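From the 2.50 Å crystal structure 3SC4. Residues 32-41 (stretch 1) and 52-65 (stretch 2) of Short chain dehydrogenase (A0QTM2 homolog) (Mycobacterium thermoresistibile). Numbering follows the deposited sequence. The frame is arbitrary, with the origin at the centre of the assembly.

Stretch 1 (32-41) DGANVALVAK
Stretch 2 52-65: TIYTAAKEIEEAGG

Leu-38 is the centre of the contact. It lies on the strand 35-40, which packs against the helix 53-63. The two run nearly antiparallel, at 165°, and their axes approach to 9.5 Å. No hydrogen bond crosses between the stretches; side-chain packing and close backbone approaches make the contact, which buries 418 Å² in all.

The strand is extended, with phi from -92° to -138° and psi from 116° to 163°. Its side chains alternate. Val-36, Leu-38 and Ala-40 point toward the helix, while Asn-35, Ala-37 and Val-39 point away. The helix has phi near -60° and psi near -45° over most of its length. It presents Ile-53, Ala-56 and Ile-60, at spacings of three and four residues, so they share one face.

Leu-38 takes chi1 p (54°) and chi2 t (169°). Its CD1 lies 3.4 Å from Ala-56 CB and 4.2 Å from Ile-53 CG2, and its CD2 lies 3.8 Å from Ile-60 CD1. The small Ala-56 lets the leucine come close to the helix backbone: Leu-38 CD1 is 3.9 Å from Ile-53 O. All four residues are buried.

Packing continues along both ends of the strand. Val-36, chi1 t (176°), places CG1 4.0 Å from Ile-60 CD1. Ile-60 is m, t (-74°, 155°), and its CD1 thus meets both Val-36 and Leu-38. Ala-40 CB sits 3.6 Å from Ile-53 CG2, with the CA atoms of Ala-40 and Ile-53 6.8 Å apart. Ile-53 is p, t (52°, 180°).

Beyond Ile-53, Thr-52 caps the helix. Its chi1 is p (70°). Thr-52 OG1 accepts from Thr-55 N at 3.3 Å and, weakly, from Tyr-54 N at 3.1 Å. In return, Thr-52 N donates to Thr-55 OG1 at 3.1 Å. This cap lies outside the contact itself.

At the other end, glycines bring the backbones together. Gly-33 CA and Gly-65 CA are 4.5 Å apart. Gly-33 CA makes a CA-H...O contact with Gly-64 O at 3.5 Å, angle at H 170°. Gly-64 ends the helix in a Schellman motif: Gly-65 N donates to Ile-60 O at 3.1 Å, and Gly-64 N to Glu-61 O at 2.9 Å. Gly-33 (87°/35°) and Gly-64 (125°/5°) have positive phi, where a CB would jam against the preceding carbonyl. Gly-65 CA lies 3.1 Å from Ala-34 O; a CB there would clash with that oxygen.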

ATOM      1  N   ASP B  32      -3.830 -31.739  12.704  1.00 33.19           N
ATOM      2  CA  ASP B  32      -3.493 -31.783  14.120  1.00 33.82           C
ATOM      3  C   ASP B  32      -4.745 -31.804  15.018  1.00 34.92           C
ATOM      4  O   ASP B  32      -4.636 -31.856  16.241  1.00 36.01           O
ATOM      5  CB  ASP B  32      -2.635 -30.559  14.488  1.00 33.36           C
ATOM      6  CG  ASP B  32      -1.140 -30.737  14.176  1.00 32.71           C
ATOM      7  OD1 ASP B  32      -0.779 -31.684  13.446  1.00 32.01           O
ATOM      8  OD2 ASP B  32      -0.337 -29.905  14.676  1.00 28.30           O
ATOM      9  N   GLY B  33      -5.936 -31.748  14.437  1.00 34.94           N
ATOM     10  CA  GLY B  33      -7.170 -31.685  15.238  1.00 35.96           C
ATOM     11  C   GLY B  33      -7.578 -30.270  15.616  1.00 35.70           C
ATOM     12  O   GLY B  33      -8.107 -30.030  16.713  1.00 36.80           O
ATOM     13  N   ALA B  34      -7.327 -29.333  14.697  1.00 34.01           N
ATOM     14  CA  ALA B  34      -7.607 -27.913  14.912  1.00 33.24           C
ATOM     15  C   ALA B  34      -8.991 -27.584  14.379  1.00 32.62           C
ATOM     16  O   ALA B  34      -9.549 -28.334  13.580  1.00 32.31           O
ATOM     17  CB  ALA B  34      -6.554 -27.048  14.196  1.00 31.89           C
ATOM     18  N   ASN B  35      -9.532 -26.462  14.839  1.00 32.17           N
ATOM     19  CA  ASN B  35     -10.724 -25.869  14.239  1.00 31.97           C
ATOM     20  C   ASN B  35     -10.303 -24.843  13.169  1.00 30.32           C
ATOM     21  O   ASN B  35      -9.294 -24.154  13.327  1.00 29.34           O
ATOM     22  CB  ASN B  35     -11.593 -25.213  15.306  1.00 32.74           C
ATOM     23  CG  ASN B  35     -11.773 -26.100  16.544  1.00 34.64           C
ATOM     24  OD1 ASN B  35     -11.962 -27.320  16.446  1.00 33.14           O
ATOM     25  ND2 ASN B  35     -11.681 -25.483  17.718  1.00 33.99           N
ATOM     26  N   VAL B  36     -11.062 -24.780  12.074  1.00 29.50           N
ATOM     27  CA  VAL B  36     -10.797 -23.852  11.000  1.00 27.89           C
ATOM     28  C   VAL B  36     -12.089 -23.225  10.500  1.00 28.00           C
ATOM     29  O   VAL B  36     -12.946 -23.906   9.984  1.00 28.83           O
ATOM     30  CB  VAL B  36     -10.145 -24.562   9.812  1.00 27.50           C
ATOM     31  CG1 VAL B  36      -9.967 -23.576   8.638  1.00 26.01           C
ATOM     32  CG2 VAL B  36      -8.814 -25.174  10.217  1.00 26.42           C
ATOM     33  N   ALA B  37     -12.231 -21.921  10.664  1.00 27.79           N
ATOM     34  CA  ALA B  37     -13.321 -21.174  10.039  1.00 27.60           C
ATOM     35  C   ALA B  37     -12.771 -20.583   8.761  1.00 26.43           C
ATOM     36  O   ALA B  37     -11.655 -20.062   8.749  1.00 25.59           O
ATOM     37  CB  ALA B  37     -13.833 -20.066  10.963  1.00 28.00           C
ATOM     38  N   LEU B  38     -13.531 -20.703   7.677  1.00 26.81           N
ATOM     39  CA  LEU B  38     -13.096 -20.225   6.372  1.00 25.87           C
ATOM     40  C   LEU B  38     -14.201 -19.357   5.817  1.00 26.43           C
ATOM     41  O   LEU B  38     -15.381 -19.722   5.879  1.00 26.78           O
ATOM     42  CB  LEU B  38     -12.737 -21.378   5.422  1.00 25.68           C
ATOM     43  CG  LEU B  38     -13.700 -22.544   5.114  1.00 25.87           C
ATOM     44  CD1 LEU B  38     -13.169 -23.367   3.962  1.00 25.56           C
ATOM     45  CD2 LEU B  38     -13.894 -23.444   6.278  1.00 25.72           C
ATOM     46  N   VAL B  39     -13.821 -18.185   5.324  1.00 26.43           N
ATOM     47  CA  VAL B  39     -14.791 -17.229   4.811  1.00 27.53           C
ATOM     48  C   VAL B  39     -14.561 -16.994   3.305  1.00 27.47           C
ATOM     49  O   VAL B  39     -13.422 -16.753   2.889  1.00 28.08           O
ATOM     50  CB  VAL B  39     -14.737 -15.915   5.622  1.00 27.16           C
ATOM     51  CG1 VAL B  39     -13.424 -15.180   5.376  1.00 26.27           C
ATOM     52  CG2 VAL B  39     -15.913 -15.032   5.287  1.00 26.74           C
ATOM     53  N   ALA B  40     -15.620 -17.097   2.500  1.00 28.20           N
ATOM     54  CA  ALA B  40     -15.585 -16.723   1.068  1.00 28.56           C
ATOM     55  C   ALA B  40     -16.843 -15.950   0.649  1.00 30.20           C
ATOM     56  O   ALA B  40     -17.860 -15.970   1.347  1.00 31.20           O
ATOM     57  CB  ALA B  40     -15.407 -17.944   0.190  1.00 27.73           C
ATOM     58  N   LYS B  41     -16.760 -15.274  -0.490  1.00 31.37           N
ATOM     59  CA  LYS B  41     -17.811 -14.394  -0.952  1.00 33.35           C
ATOM     60  C   LYS B  41     -19.074 -15.152  -1.317  1.00 35.01           C
ATOM     61  O   LYS B  41     -20.177 -14.704  -0.996  1.00 35.70           O
ATOM     62  CB  LYS B  41     -17.342 -13.568  -2.158  1.00 33.66           C
ATOM     63  CG  LYS B  41     -18.496 -12.768  -2.865  1.00 37.52           C
ATOM     64  CD  LYS B  41     -18.031 -11.413  -3.445  1.00 40.24           C
ATOM     65  CE  LYS B  41     -18.829 -10.974  -4.717  1.00 43.28           C
ATOM     66  NZ  LYS B  41     -20.234 -10.536  -4.484  1.00 44.32           N
ATOM     67  N   THR B  52     -15.684 -25.363  -3.206  1.00 30.97           N
ATOM     68  CA  THR B  52     -16.436 -24.297  -2.538  1.00 30.90           C
ATOM     69  C   THR B  52     -16.048 -24.380  -1.061  1.00 30.60           C
ATOM     70  O   THR B  52     -15.385 -25.341  -0.655  1.00 30.73           O
ATOM     71  CB  THR B  52     -17.946 -24.529  -2.643  1.00 32.24           C
ATOM     72  OG1 THR B  52     -18.325 -25.650  -1.826  1.00 33.39           O
ATOM     73  CG2 THR B  52     -18.350 -24.770  -4.092  1.00 32.78           C
ATOM     74  N   ILE B  53     -16.462 -23.411  -0.254  1.00 30.46           N
ATOM     75  CA  ILE B  53     -16.255 -23.520   1.202  1.00 30.73           C
ATOM     76  C   ILE B  53     -16.818 -24.830   1.781  1.00 31.92           C
ATOM     77  O   ILE B  53     -16.212 -25.404   2.675  1.00 32.63           O
ATOM     78  CB  ILE B  53     -16.813 -22.321   1.994  1.00 30.91           C
ATOM     79  CG1 ILE B  53     -18.282 -22.038   1.631  1.00 32.90           C
ATOM     80  CG2 ILE B  53     -15.983 -21.093   1.762  1.00 28.68           C
ATOM     81  CD1 ILE B  53     -18.888 -20.848   2.399  1.00 33.08           C
ATOM     82  N   TYR B  54     -17.923 -25.331   1.247  1.00 32.77           N
ATOM     83  CA  TYR B  54     -18.509 -26.583   1.750  1.00 34.44           C
ATOM     84  C   TYR B  54     -17.644 -27.806   1.451  1.00 34.02           C
ATOM     85  O   TYR B  54     -17.396 -28.616   2.347  1.00 33.95           O
ATOM     86  CB  TYR B  54     -19.970 -26.758   1.259  1.00 35.87           C
ATOM     87  CG  TYR B  54     -20.814 -25.588   1.731  1.00 38.32           C
ATOM     88  CD1 TYR B  54     -20.945 -25.310   3.091  1.00 39.10           C
ATOM     89  CD2 TYR B  54     -21.415 -24.710   0.821  1.00 40.24           C
ATOM     90  CE1 TYR B  54     -21.678 -24.225   3.533  1.00 41.49           C
ATOM     91  CE2 TYR B  54     -22.149 -23.604   1.260  1.00 40.63           C
ATOM     92  CZ  TYR B  54     -22.280 -23.368   2.616  1.00 42.15           C
ATOM     93  OH  TYR B  54     -23.004 -22.272   3.071  1.00 43.77           O
ATOM     94  N   THR B  55     -17.159 -27.934   0.217  1.00 33.37           N
ATOM     95  CA  THR B  55     -16.252 -29.042  -0.099  1.00 33.39           C
ATOM     96  C   THR B  55     -14.926 -28.862   0.621  1.00 32.35           C
ATOM     97  O   THR B  55     -14.303 -29.850   1.016  1.00 33.82           O
ATOM     98  CB  THR B  55     -15.988 -29.236  -1.617  1.00 33.46           C
ATOM     99  OG1 THR B  55     -15.116 -28.197  -2.112  1.00 32.90           O
ATOM    100  CG2 THR B  55     -17.327 -29.277  -2.409  1.00 34.43           C
ATOM    101  N   ALA B  56     -14.488 -27.620   0.806  1.00 30.95           N
ATOM    102  CA  ALA B  56     -13.320 -27.348   1.663  1.00 29.78           C
ATOM    103  C   ALA B  56     -13.583 -27.868   3.064  1.00 29.79           C
ATOM    104  O   ALA B  56     -12.728 -28.510   3.668  1.00 28.50           O
ATOM    105  CB  ALA B  56     -12.998 -25.841   1.703  1.00 28.91           C
ATOM    106  N   ALA B  57     -14.788 -27.608   3.566  1.00 30.65           N
ATOM    107  CA  ALA B  57     -15.139 -28.043   4.917  1.00 31.80           C
ATOM    108  C   ALA B  57     -15.045 -29.556   5.028  1.00 32.79           C
ATOM    109  O   ALA B  57     -14.419 -30.051   5.964  1.00 33.23           O
ATOM    110  CB  ALA B  57     -16.499 -27.532   5.338  1.00 32.09           C
ATOM    111  N   LYS B  58     -15.579 -30.296   4.056  1.00 33.85           N
ATOM    112  CA  LYS B  58     -15.500 -31.765   4.141  1.00 35.50           C
ATOM    113  C   LYS B  58     -14.026 -32.168   4.225  1.00 35.28           C
ATOM    114  O   LYS B  58     -13.638 -32.930   5.111  1.00 36.07           O
ATOM    115  CB  LYS B  58     -16.241 -32.501   3.000  1.00 35.81           C
ATOM    116  N   GLU B  59     -13.196 -31.624   3.347  1.00 35.00           N
ATOM    117  CA  GLU B  59     -11.777 -32.013   3.342  1.00 35.40           C
ATOM    118  C   GLU B  59     -11.111 -31.692   4.687  1.00 35.80           C
ATOM    119  O   GLU B  59     -10.330 -32.508   5.202  1.00 36.40           O
ATOM    120  CB  GLU B  59     -11.006 -31.389   2.162  1.00 34.20           C
ATOM    121  CG  GLU B  59     -11.368 -31.971   0.778  1.00 34.77           C
ATOM    122  CD  GLU B  59     -10.403 -31.520  -0.337  1.00 35.46           C
ATOM    123  OE1 GLU B  59     -10.857 -30.904  -1.331  1.00 35.37           O
ATOM    124  OE2 GLU B  59      -9.187 -31.768  -0.216  1.00 34.77           O
ATOM    125  N   ILE B  60     -11.445 -30.540   5.272  1.00 35.64           N
ATOM    126  CA  ILE B  60     -10.933 -30.197   6.605  1.00 36.19           C
ATOM    127  C   ILE B  60     -11.304 -31.274   7.636  1.00 37.82           C
ATOM    128  O   ILE B  60     -10.477 -31.660   8.459  1.00 37.56           O
ATOM    129  CB  ILE B  60     -11.452 -28.806   7.071  1.00 35.90           C
ATOM    130  CG1 ILE B  60     -10.732 -27.693   6.300  1.00 34.96           C
ATOM    131  CG2 ILE B  60     -11.285 -28.610   8.591  1.00 35.27           C
ATOM    132  CD1 ILE B  60     -11.527 -26.399   6.203  1.00 34.28           C
ATOM    133  N   GLU B  61     -12.546 -31.753   7.581  1.00 39.54           N
ATOM    134  CA  GLU B  61     -13.036 -32.750   8.550  1.00 41.71           C
ATOM    135  C   GLU B  61     -12.388 -34.102   8.323  1.00 42.08           C
ATOM    136  O   GLU B  61     -11.911 -34.725   9.266  1.00 42.78           O
ATOM    137  CB  GLU B  61     -14.565 -32.856   8.513  1.00 43.09           C
ATOM    138  CG  GLU B  61     -15.278 -31.565   9.015  1.00 44.81           C
ATOM    139  CD  GLU B  61     -16.812 -31.565   8.825  1.00 48.05           C
ATOM    140  OE1 GLU B  61     -17.355 -32.367   8.018  1.00 47.78           O
ATOM    141  OE2 GLU B  61     -17.464 -30.740   9.506  1.00 50.35           O
ATOM    142  N   GLU B  62     -12.331 -34.525   7.065  1.00 42.15           N
ATOM    143  CA  GLU B  62     -11.649 -35.768   6.678  1.00 42.84           C
ATOM    144  C   GLU B  62     -10.148 -35.765   7.045  1.00 41.71           C
ATOM    145  O   GLU B  62      -9.533 -36.825   7.189  1.00 42.40           O
ATOM    146  CB  GLU B  62     -11.840 -36.047   5.161  1.00 43.11           C
ATOM    147  CG  GLU B  62     -13.238 -36.608   4.758  1.00 46.11           C
ATOM    148  CD  GLU B  62     -13.549 -36.537   3.220  1.00 49.40           C
ATOM    149  OE1 GLU B  62     -12.794 -35.853   2.452  1.00 49.49           O
ATOM    150  OE2 GLU B  62     -14.574 -37.153   2.788  1.00 50.15           O
ATOM    151  N   ALA B  63      -9.560 -34.579   7.183  1.00 40.15           N
ATOM    152  CA  ALA B  63      -8.165 -34.447   7.603  1.00 38.91           C
ATOM    153  C   ALA B  63      -8.016 -34.584   9.116  1.00 39.30           C
ATOM    154  O   ALA B  63      -6.922 -34.895   9.606  1.00 38.79           O
ATOM    155  CB  ALA B  63      -7.596 -33.118   7.130  1.00 37.40           C
ATOM    156  N   GLY B  64      -9.103 -34.333   9.850  1.00 39.93           N
ATOM    157  CA  GLY B  64      -9.144 -34.523  11.318  1.00 40.91           C
ATOM    158  C   GLY B  64      -9.575 -33.322  12.145  1.00 40.82           C
ATOM    159  O   GLY B  64      -9.543 -33.359  13.375  1.00 41.52           O
ATOM    160  N   GLY B  65      -9.978 -32.247  11.477  1.00 39.98           N
ATOM    161  CA  GLY B  65     -10.330 -31.008  12.162  1.00 39.26           C
ATOM    162  C   GLY B  65     -11.815 -30.775  12.135  1.00 39.59           C
ATOM    163  O   GLY B  65     -12.587 -31.609  11.645  1.00 39.91           O
TER